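Long-range contacts in SaTIE-TED (Staphylococcus aureus, PDB 6FX6), which is of uncertain function but, as a thioester domain of a cell-wall-anchored surface protein, probably serves in adhesion, possibly by covalent attachment to host targets: residues 204-209 against 226-231; 167-172 against 196-201. One frame throughout, in Å; residues are numbered along the deposited sequence.

How the contacts relate
The centre of contact 1 lies about 8 Å from the centre of the chain, where 204-209 leads out of strand 195-201 and the loop segment 226-231 leads back into strand 231-238; contact 2 pairs 195-201 with the outermost strand 168-170 of the same four-stranded sheet. Their centres are about 13 Å apart, and they touch directly. Ser231 O is 2.8 Å from Leu200 N, a probable backbone hydrogen bond between neighbouring strands, and Asp230 OD2 is hydrogen-bonded to His199 ND1 at 2.8 Å. Pro228 CB also packs 3.5 Å from Asp201 OD1. The two inner strands of this sheet, 195-201 and 231-238, thus carry on into the paired loops of contact 1.

Contact 1. Residues 204-209 against 226-231; sequences TIVGTP and FDPLDS
Asp227 OD1 is gripped by one hydrogen bond within its own segment: the backbone N of Leu229 approaches to 3.0 Å with an N-H...O angle of 165°. This is an Asx turn, although the donor comes from above the carboxylate plane, 51° out of it. Pro228 suits the middle of the turn because its ring fixes phi near the value needed there and it brings no N-H of its own. The turn lies in the second of two connecting loops that join the sheet of strand 195-201 to that of strand 210-213.

Between 204-209 and 226-231 themselves no hydrogen bond forms, and the contact rests on a few apolar touches. Val206 spreads its two methyls along the backbone, CG1 to the Phe226-Asp227 peptide and CG2 to Pro228. CG1, anti to the backbone N, reaches Phe226 C at 3.6 Å, while CG2 meets Pro228 CB at 4.0 Å; a branched residue can cover both places at once. Gly207, with no side chain, brings its backbone close, and its O receives a CA-H...O contact from Phe226 CA at 3.2 Å. Backbone hydrogen bonds of Gly207 with Pro225 and of Pro228 with Ile203 extend the link between the loops.

Phe226 holds CG in the crowded position between its backbone N and carbonyl carbon (chi1 54°). Its side chain also touches Gln72 and Asn76 of helix 72-87, while Leu229 touches Met80 of that helix. The buried Pro209, rigid and apolar, crosses the aromatic ring obliquely, its CG 3.9 Å from Phe226 CD2.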
ATOM      1  N   THR A 204       5.986  -4.941   4.333  1.00 31.79           N
ATOM      2  CA  THR A 204       7.251  -4.765   5.050  1.00 34.35           C
ATOM      3  C   THR A 204       7.995  -3.462   4.709  1.00 35.81           C
ATOM      4  O   THR A 204       9.168  -3.322   5.054  1.00 37.57           O
ATOM      5  CB  THR A 204       8.182  -5.954   4.760  1.00 34.73           C
ATOM      6  OG1 THR A 204       8.481  -5.991   3.360  1.00 35.00           O
ATOM      7  CG2 THR A 204       7.519  -7.264   5.182  1.00 31.66           C
ATOM      8  N   ILE A 205       7.325  -2.535   4.018  1.00 39.30           N
ATOM      9  CA  ILE A 205       7.848  -1.178   3.770  1.00 39.33           C
ATOM     10  C   ILE A 205       6.851  -0.183   4.363  1.00 41.21           C
ATOM     11  O   ILE A 205       6.289   0.670   3.675  1.00 49.97           O
ATOM     12  CB  ILE A 205       8.132  -0.887   2.268  1.00 39.12           C
ATOM     13  CG1 ILE A 205       6.978  -1.354   1.364  1.00 37.73           C
ATOM     14  CG2 ILE A 205       9.440  -1.542   1.836  1.00 39.38           C
ATOM     15  CD1 ILE A 205       6.975  -0.686   0.005  1.00 38.67           C
ATOM     16  N   VAL A 206       6.650  -0.319   5.667  1.00 42.20           N
ATOM     17  CA  VAL A 206       5.677   0.472   6.399  1.00 41.86           C
ATOM     18  C   VAL A 206       6.287   1.839   6.720  1.00 41.55           C
ATOM     19  O   VAL A 206       7.486   1.952   6.968  1.00 47.40           O
ATOM     20  CB  VAL A 206       5.230  -0.262   7.689  1.00 44.19           C
ATOM     21  CG1 VAL A 206       4.270   0.590   8.516  1.00 47.05           C
ATOM     22  CG2 VAL A 206       4.584  -1.598   7.336  1.00 42.82           C
ATOM     23  N   GLY A 207       5.454   2.873   6.706  1.00 38.19           N
ATOM     24  CA  GLY A 207       5.890   4.207   7.099  1.00 40.88           C
ATOM     25  C   GLY A 207       4.719   5.135   7.313  1.00 41.73           C
ATOM     26  O   GLY A 207       3.567   4.709   7.294  1.00 46.36           O
ATOM     27  N   THR A 208       5.022   6.412   7.505  1.00 43.94           N
ATOM     28  CA  THR A 208       3.990   7.423   7.712  1.00 47.61           C
ATOM     29  C   THR A 208       3.709   8.141   6.380  1.00 42.29           C
ATOM     30  O   THR A 208       4.631   8.689   5.764  1.00 42.12           O
ATOM     31  CB  THR A 208       4.340   8.404   8.867  1.00 55.68           C
ATOM     32  OG1 THR A 208       3.196   9.214   9.166  1.00 60.29           O
ATOM     33  CG2 THR A 208       5.542   9.313   8.546  1.00 63.87           C
ATOM     34  N   PRO A 209       2.441   8.111   5.910  1.00 37.03           N
ATOM     35  CA  PRO A 209       2.141   8.782   4.651  1.00 35.90           C
ATOM     36  C   PRO A 209       2.147  10.297   4.790  1.00 37.70           C
ATOM     37  O   PRO A 209       1.580  10.830   5.740  1.00 43.76           O
ATOM     38  CB  PRO A 209       0.749   8.255   4.276  1.00 35.61           C
ATOM     39  CG  PRO A 209       0.141   7.786   5.542  1.00 36.00           C
ATOM     40  CD  PRO A 209       1.253   7.454   6.493  1.00 36.44           C
ATOM     41  N   PHE A 226       0.779   2.489   6.508  1.00 35.72           N
ATOM     42  CA  PHE A 226       1.155   2.669   7.923  1.00 41.98           C
ATOM     43  C   PHE A 226       0.822   1.457   8.791  1.00 38.22           C
ATOM     44  O   PHE A 226       1.032   1.498  10.000  1.00 45.04           O
ATOM     45  CB  PHE A 226       0.523   3.948   8.509  1.00 45.56           C
ATOM     46  CG  PHE A 226      -0.971   4.026   8.351  1.00 54.59           C
ATOM     47  CD1 PHE A 226      -1.819   3.381   9.246  1.00 57.28           C
ATOM     48  CD2 PHE A 226      -1.534   4.752   7.299  1.00 67.61           C
ATOM     49  CE1 PHE A 226      -3.197   3.451   9.098  1.00 63.08           C
ATOM     50  CE2 PHE A 226      -2.913   4.829   7.146  1.00 75.80           C
ATOM     51  CZ  PHE A 226      -3.746   4.178   8.049  1.00 75.41           C
ATOM     52  N   ASP A 227       0.325   0.387   8.171  1.00 33.53           N
ATOM     53  CA  ASP A 227      -0.100  -0.818   8.871  1.00 33.92           C
ATOM     54  C   ASP A 227       0.518  -2.012   8.140  1.00 34.80           C
ATOM     55  O   ASP A 227       0.331  -2.142   6.930  1.00 34.11           O
ATOM     56  CB  ASP A 227      -1.630  -0.906   8.831  1.00 37.72           C
ATOM     57  CG  ASP A 227      -2.205  -1.914   9.829  1.00 44.36           C
ATOM     58  OD1 ASP A 227      -1.512  -2.880  10.226  1.00 40.43           O
ATOM     59  OD2 ASP A 227      -3.385  -1.738  10.206  1.00 47.22           O
ATOM     60  N   PRO A 228       1.250  -2.890   8.856  1.00 31.16           N
ATOM     61  CA  PRO A 228       1.752  -4.090   8.175  1.00 29.97           C
ATOM     62  C   PRO A 228       0.682  -5.137   7.803  1.00 26.28           C
ATOM     63  O   PRO A 228       0.999  -6.086   7.088  1.00 29.39           O
ATOM     64  CB  PRO A 228       2.765  -4.671   9.169  1.00 31.28           C
ATOM     65  CG  PRO A 228       2.370  -4.129  10.492  1.00 34.31           C
ATOM     66  CD  PRO A 228       1.750  -2.789  10.240  1.00 34.90           C
ATOM     67  N   LEU A 229      -0.547  -4.972   8.289  1.00 26.19           N
ATOM     68  CA  LEU A 229      -1.669  -5.857   7.956  1.00 31.34           C
ATOM     69  C   LEU A 229      -1.337  -7.311   8.295  1.00 30.22           C
ATOM     70  O   LEU A 229      -1.486  -8.208   7.462  1.00 32.21           O
ATOM     71  CB  LEU A 229      -2.058  -5.713   6.478  1.00 30.60           C
ATOM     72  CG  LEU A 229      -2.342  -4.298   5.976  1.00 31.26           C
ATOM     73  CD1 LEU A 229      -2.646  -4.342   4.491  1.00 32.06           C
ATOM     74  CD2 LEU A 229      -3.487  -3.639   6.729  1.00 33.00           C
ATOM     75  N   ASP A 230      -0.868  -7.517   9.523  1.00 28.46           N
ATOM     76  CA  ASP A 230      -0.383  -8.826   9.953  1.00 28.36           C
ATOM     77  C   ASP A 230      -1.481  -9.710  10.509  1.00 27.01           C
ATOM     78  O   ASP A 230      -2.363  -9.244  11.222  1.00 27.75           O
ATOM     79  CB  ASP A 230       0.754  -8.707  10.977  1.00 28.11           C
ATOM     80  CG  ASP A 230       0.342  -8.016  12.257  1.00 29.12           C
ATOM     81  OD1 ASP A 230      -0.234  -6.915  12.172  1.00 31.20           O
ATOM     82  OD2 ASP A 230       0.626  -8.546  13.353  1.00 33.05           O
ATOM     83  N   SER A 231      -1.423 -10.990  10.159  1.00 28.80           N
ATOM     84  CA  SER A 231      -2.055 -12.026  10.961  1.00 29.90           C
ATOM     85  C   SER A 231      -1.088 -12.278  12.102  1.00 28.13           C
ATOM     86  O   SER A 231       0.118 -12.318  11.872  1.00 31.15           O
ATOM     87  CB  SER A 231      -2.275 -13.300  10.151  1.00 29.82           C
ATOM     88  OG  SER A 231      -3.169 -13.055   9.087  1.00 34.54           O
TER

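Contact 2. Residues 167-172 against 196-201; sequences KGIRTP and ATIHLD
The His199 ring lies between two residues: the guanidinium of Arg170 covers one face, with planes 9° apart and centres 3.9 Å apart, while Thr197 CG2 sits 3.5 Å above the opposite face, offset toward the rim. At the guanidinium edge, close to its plane, stands the Asp201 carboxylate. There Arg170 NH1 bonds to the syn lone pair of Asp201 OD1 at 3.0 Å, a salt bridge with the group planes 31° apart. A long, flexible side chain suits this double role: a chi2 of 133°, off the staggered positions, and a further bend at chi3 turn Arg170 back over the neighbouring strand. The packing is tight here: Arg170 CD comes to 2.9 Å from Asp201 OD2, short for carbon against oxygen.

Beneath this lies an antiparallel ladder. Arg170 and His199 form a hydrogen-bonded pair, with Arg170 N 2.9 Å from His199 O and a return bond from His199 N. At the other end a classic beta bulge sets Lys167 and Gly168 opposite Asp201: Asp201 O takes Lys167 N at 2.8 Å and, weakly, Gly168 N at 3.3 Å, while Asp201 N gives a bond back to Gly168 O.

The other face of the sheet is apolar. Ile169 and Leu200 lie side by side in the non-hydrogen-bonded pair, CG2 to CD2 4.0 Å, and Ile198 also touches Ile169. Ile198 and Leu200 pack on the three-stranded sheet of 175-180 and 183-188, as suits beta-branched and aliphatic residues between two sheets.

His199 ND1 is hydrogen-bonded to Asp230 OD2, whose negative charge would tend to stabilise a protonated imidazole, whereas the stacked guanidinium would oppose it; the ionisation of His199 probably reflects that balance.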
ATOM      1  N   LYS A 167       4.894 -11.437   3.544  1.00 31.97           N
ATOM      2  CA  LYS A 167       6.173 -10.882   3.073  1.00 34.27           C
ATOM      3  C   LYS A 167       7.217 -10.739   4.172  1.00 33.86           C
ATOM      4  O   LYS A 167       8.385 -10.485   3.879  1.00 40.77           O
ATOM      5  CB  LYS A 167       5.943  -9.516   2.421  1.00 34.08           C
ATOM      6  CG  LYS A 167       4.981  -9.521   1.237  1.00 38.42           C
ATOM      7  CD  LYS A 167       5.462 -10.393   0.081  1.00 42.94           C
ATOM      8  CE  LYS A 167       4.508 -10.316  -1.100  1.00 49.13           C
ATOM      9  NZ  LYS A 167       4.846 -11.306  -2.158  1.00 54.41           N
ATOM     10  N   GLY A 168       6.813 -10.891   5.431  1.00 32.87           N
ATOM     11  CA  GLY A 168       7.754 -10.786   6.542  1.00 34.18           C
ATOM     12  C   GLY A 168       7.189 -11.399   7.802  1.00 32.96           C
ATOM     13  O   GLY A 168       5.969 -11.491   7.960  1.00 31.39           O
ATOM     14  N   ILE A 169       8.092 -11.816   8.686  1.00 32.00           N
ATOM     15  CA  ILE A 169       7.739 -12.477   9.941  1.00 35.72           C
ATOM     16  C   ILE A 169       8.523 -11.803  11.061  1.00 33.87           C
ATOM     17  O   ILE A 169       9.745 -11.712  10.978  1.00 36.13           O
ATOM     18  CB  ILE A 169       8.075 -13.995   9.918  1.00 35.40           C
ATOM     19  CG1 ILE A 169       7.426 -14.681   8.704  1.00 39.00           C
ATOM     20  CG2 ILE A 169       7.610 -14.667  11.208  1.00 34.62           C
ATOM     21  CD1 ILE A 169       7.786 -16.147   8.533  1.00 41.30           C
ATOM     22  N   ARG A 170       7.818 -11.331  12.090  1.00 33.58           N
ATOM     23  CA  ARG A 170       8.445 -10.797  13.303  1.00 35.02           C
ATOM     24  C   ARG A 170       8.210 -11.773  14.450  1.00 35.10           C
ATOM     25  O   ARG A 170       7.086 -12.250  14.666  1.00 31.86           O
ATOM     26  CB  ARG A 170       7.872  -9.433  13.676  1.00 33.74           C
ATOM     27  CG  ARG A 170       8.139  -8.330  12.665  1.00 35.20           C
ATOM     28  CD  ARG A 170       6.877  -7.531  12.370  1.00 35.98           C
ATOM     29  NE  ARG A 170       6.401  -6.774  13.515  1.00 38.98           N
ATOM     30  CZ  ARG A 170       5.170  -6.272  13.673  1.00 35.48           C
ATOM     31  NH1 ARG A 170       4.208  -6.445  12.765  1.00 33.15           N
ATOM     32  NH2 ARG A 170       4.896  -5.592  14.781  1.00 37.80           N
ATOM     33  N   THR A 171       9.284 -12.061  15.174  1.00 32.19           N
ATOM     34  CA  THR A 171       9.244 -12.951  16.314  1.00 36.30           C
ATOM     35  C   THR A 171      10.111 -12.356  17.409  1.00 37.00           C
ATOM     36  O   THR A 171      11.128 -11.715  17.105  1.00 36.69           O
ATOM     37  CB  THR A 171       9.799 -14.346  15.955  1.00 39.00           C
ATOM     38  OG1 THR A 171      11.141 -14.226  15.460  1.00 41.51           O
ATOM     39  CG2 THR A 171       8.940 -15.011  14.899  1.00 38.48           C
ATOM     40  N   PRO A 172       9.730 -12.569  18.683  1.00 34.02           N
ATOM     41  CA  PRO A 172      10.647 -12.192  19.751  1.00 36.64           C
ATOM     42  C   PRO A 172      11.831 -13.155  19.802  1.00 37.55           C
ATOM     43  O   PRO A 172      11.790 -14.223  19.185  1.00 37.48           O
ATOM     44  CB  PRO A 172       9.786 -12.323  21.008  1.00 37.80           C
ATOM     45  CG  PRO A 172       8.805 -13.389  20.662  1.00 35.22           C
ATOM     46  CD  PRO A 172       8.492 -13.160  19.215  1.00 32.64           C
ATOM     47  N   ALA A 196       4.529 -15.083  23.770  1.00 36.87           N
ATOM     48  CA  ALA A 196       5.346 -14.695  22.621  1.00 34.98           C
ATOM     49  C   ALA A 196       4.491 -14.562  21.364  1.00 33.21           C
ATOM     50  O   ALA A 196       3.916 -15.546  20.893  1.00 34.35           O
ATOM     51  CB  ALA A 196       6.442 -15.719  22.402  1.00 35.00           C
ATOM     52  N   THR A 197       4.431 -13.347  20.818  1.00 31.15           N
ATOM     53  CA  THR A 197       3.573 -13.042  19.677  1.00 30.38           C
ATOM     54  C   THR A 197       4.363 -13.055  18.365  1.00 31.70           C
ATOM     55  O   THR A 197       5.366 -12.355  18.229  1.00 31.88           O
ATOM     56  CB  THR A 197       2.869 -11.692  19.880  1.00 30.96           C
ATOM     57  OG1 THR A 197       2.027 -11.784  21.033  1.00 32.50           O
ATOM     58  CG2 THR A 197       2.019 -11.318  18.675  1.00 30.15           C
ATOM     59  N   ILE A 198       3.884 -13.866  17.419  1.00 30.43           N
ATOM     60  CA  ILE A 198       4.417 -13.948  16.065  1.00 29.87           C
ATOM     61  C   ILE A 198       3.533 -13.109  15.136  1.00 27.33           C
ATOM     62  O   ILE A 198       2.313 -13.257  15.151  1.00 28.79           O
ATOM     63  CB  ILE A 198       4.451 -15.418  15.583  1.00 32.57           C
ATOM     64  CG1 ILE A 198       5.415 -16.227  16.463  1.00 35.70           C
ATOM     65  CG2 ILE A 198       4.859 -15.493  14.118  1.00 32.92           C
ATOM     66  CD1 ILE A 198       5.421 -17.718  16.200  1.00 39.93           C
ATOM     67  N   HIS A 199       4.152 -12.240  14.338  1.00 25.33           N
ATOM     68  CA  HIS A 199       3.437 -11.399  13.370  1.00 26.22           C
ATOM     69  C   HIS A 199       3.785 -11.813  11.956  1.00 23.84           C
ATOM     70  O   HIS A 199       4.960 -11.854  11.606  1.00 25.89           O
ATOM     71  CB  HIS A 199       3.819  -9.923  13.520  1.00 25.82           C
ATOM     72  CG  HIS A 199       3.674  -9.392  14.907  1.00 29.50           C
ATOM     73  ND1 HIS A 199       2.522  -8.779  15.351  1.00 31.19           N
ATOM     74  CD2 HIS A 199       4.548  -9.350  15.942  1.00 30.75           C
ATOM     75  CE1 HIS A 199       2.688  -8.397  16.607  1.00 32.10           C
ATOM     76  NE2 HIS A 199       3.909  -8.732  16.989  1.00 30.01           N
ATOM     77  N   LEU A 200       2.762 -12.083  11.149  1.00 25.62           N
ATOM     78  CA  LEU A 200       2.923 -12.459   9.740  1.00 26.96           C
ATOM     79  C   LEU A 200       2.469 -11.301   8.849  1.00 27.41           C
ATOM     80  O   LEU A 200       1.291 -11.199   8.520  1.00 24.47           O
ATOM     81  CB  LEU A 200       2.109 -13.719   9.441  1.00 28.36           C
ATOM     82  CG  LEU A 200       2.287 -14.871  10.427  1.00 31.06           C
ATOM     83  CD1 LEU A 200       1.445 -16.057   9.969  1.00 34.70           C
ATOM     84  CD2 LEU A 200       3.752 -15.257  10.583  1.00 29.33           C
ATOM     85  N   ASP A 201       3.417 -10.445   8.459  1.00 26.34           N
ATOM     86  CA  ASP A 201       3.115  -9.182   7.777  1.00 28.81           C
ATOM     87  C   ASP A 201       2.870  -9.349   6.281  1.00 26.31           C
ATOM     88  O   ASP A 201       3.624 -10.041   5.594  1.00 30.26           O
ATOM     89  CB  ASP A 201       4.273  -8.187   7.931  1.00 30.25           C
ATOM     90  CG  ASP A 201       4.611  -7.889   9.372  1.00 34.39           C
ATOM     91  OD1 ASP A 201       3.705  -7.882  10.229  1.00 35.03           O
ATOM     92  OD2 ASP A 201       5.800  -7.648   9.640  1.00 38.24           O
TER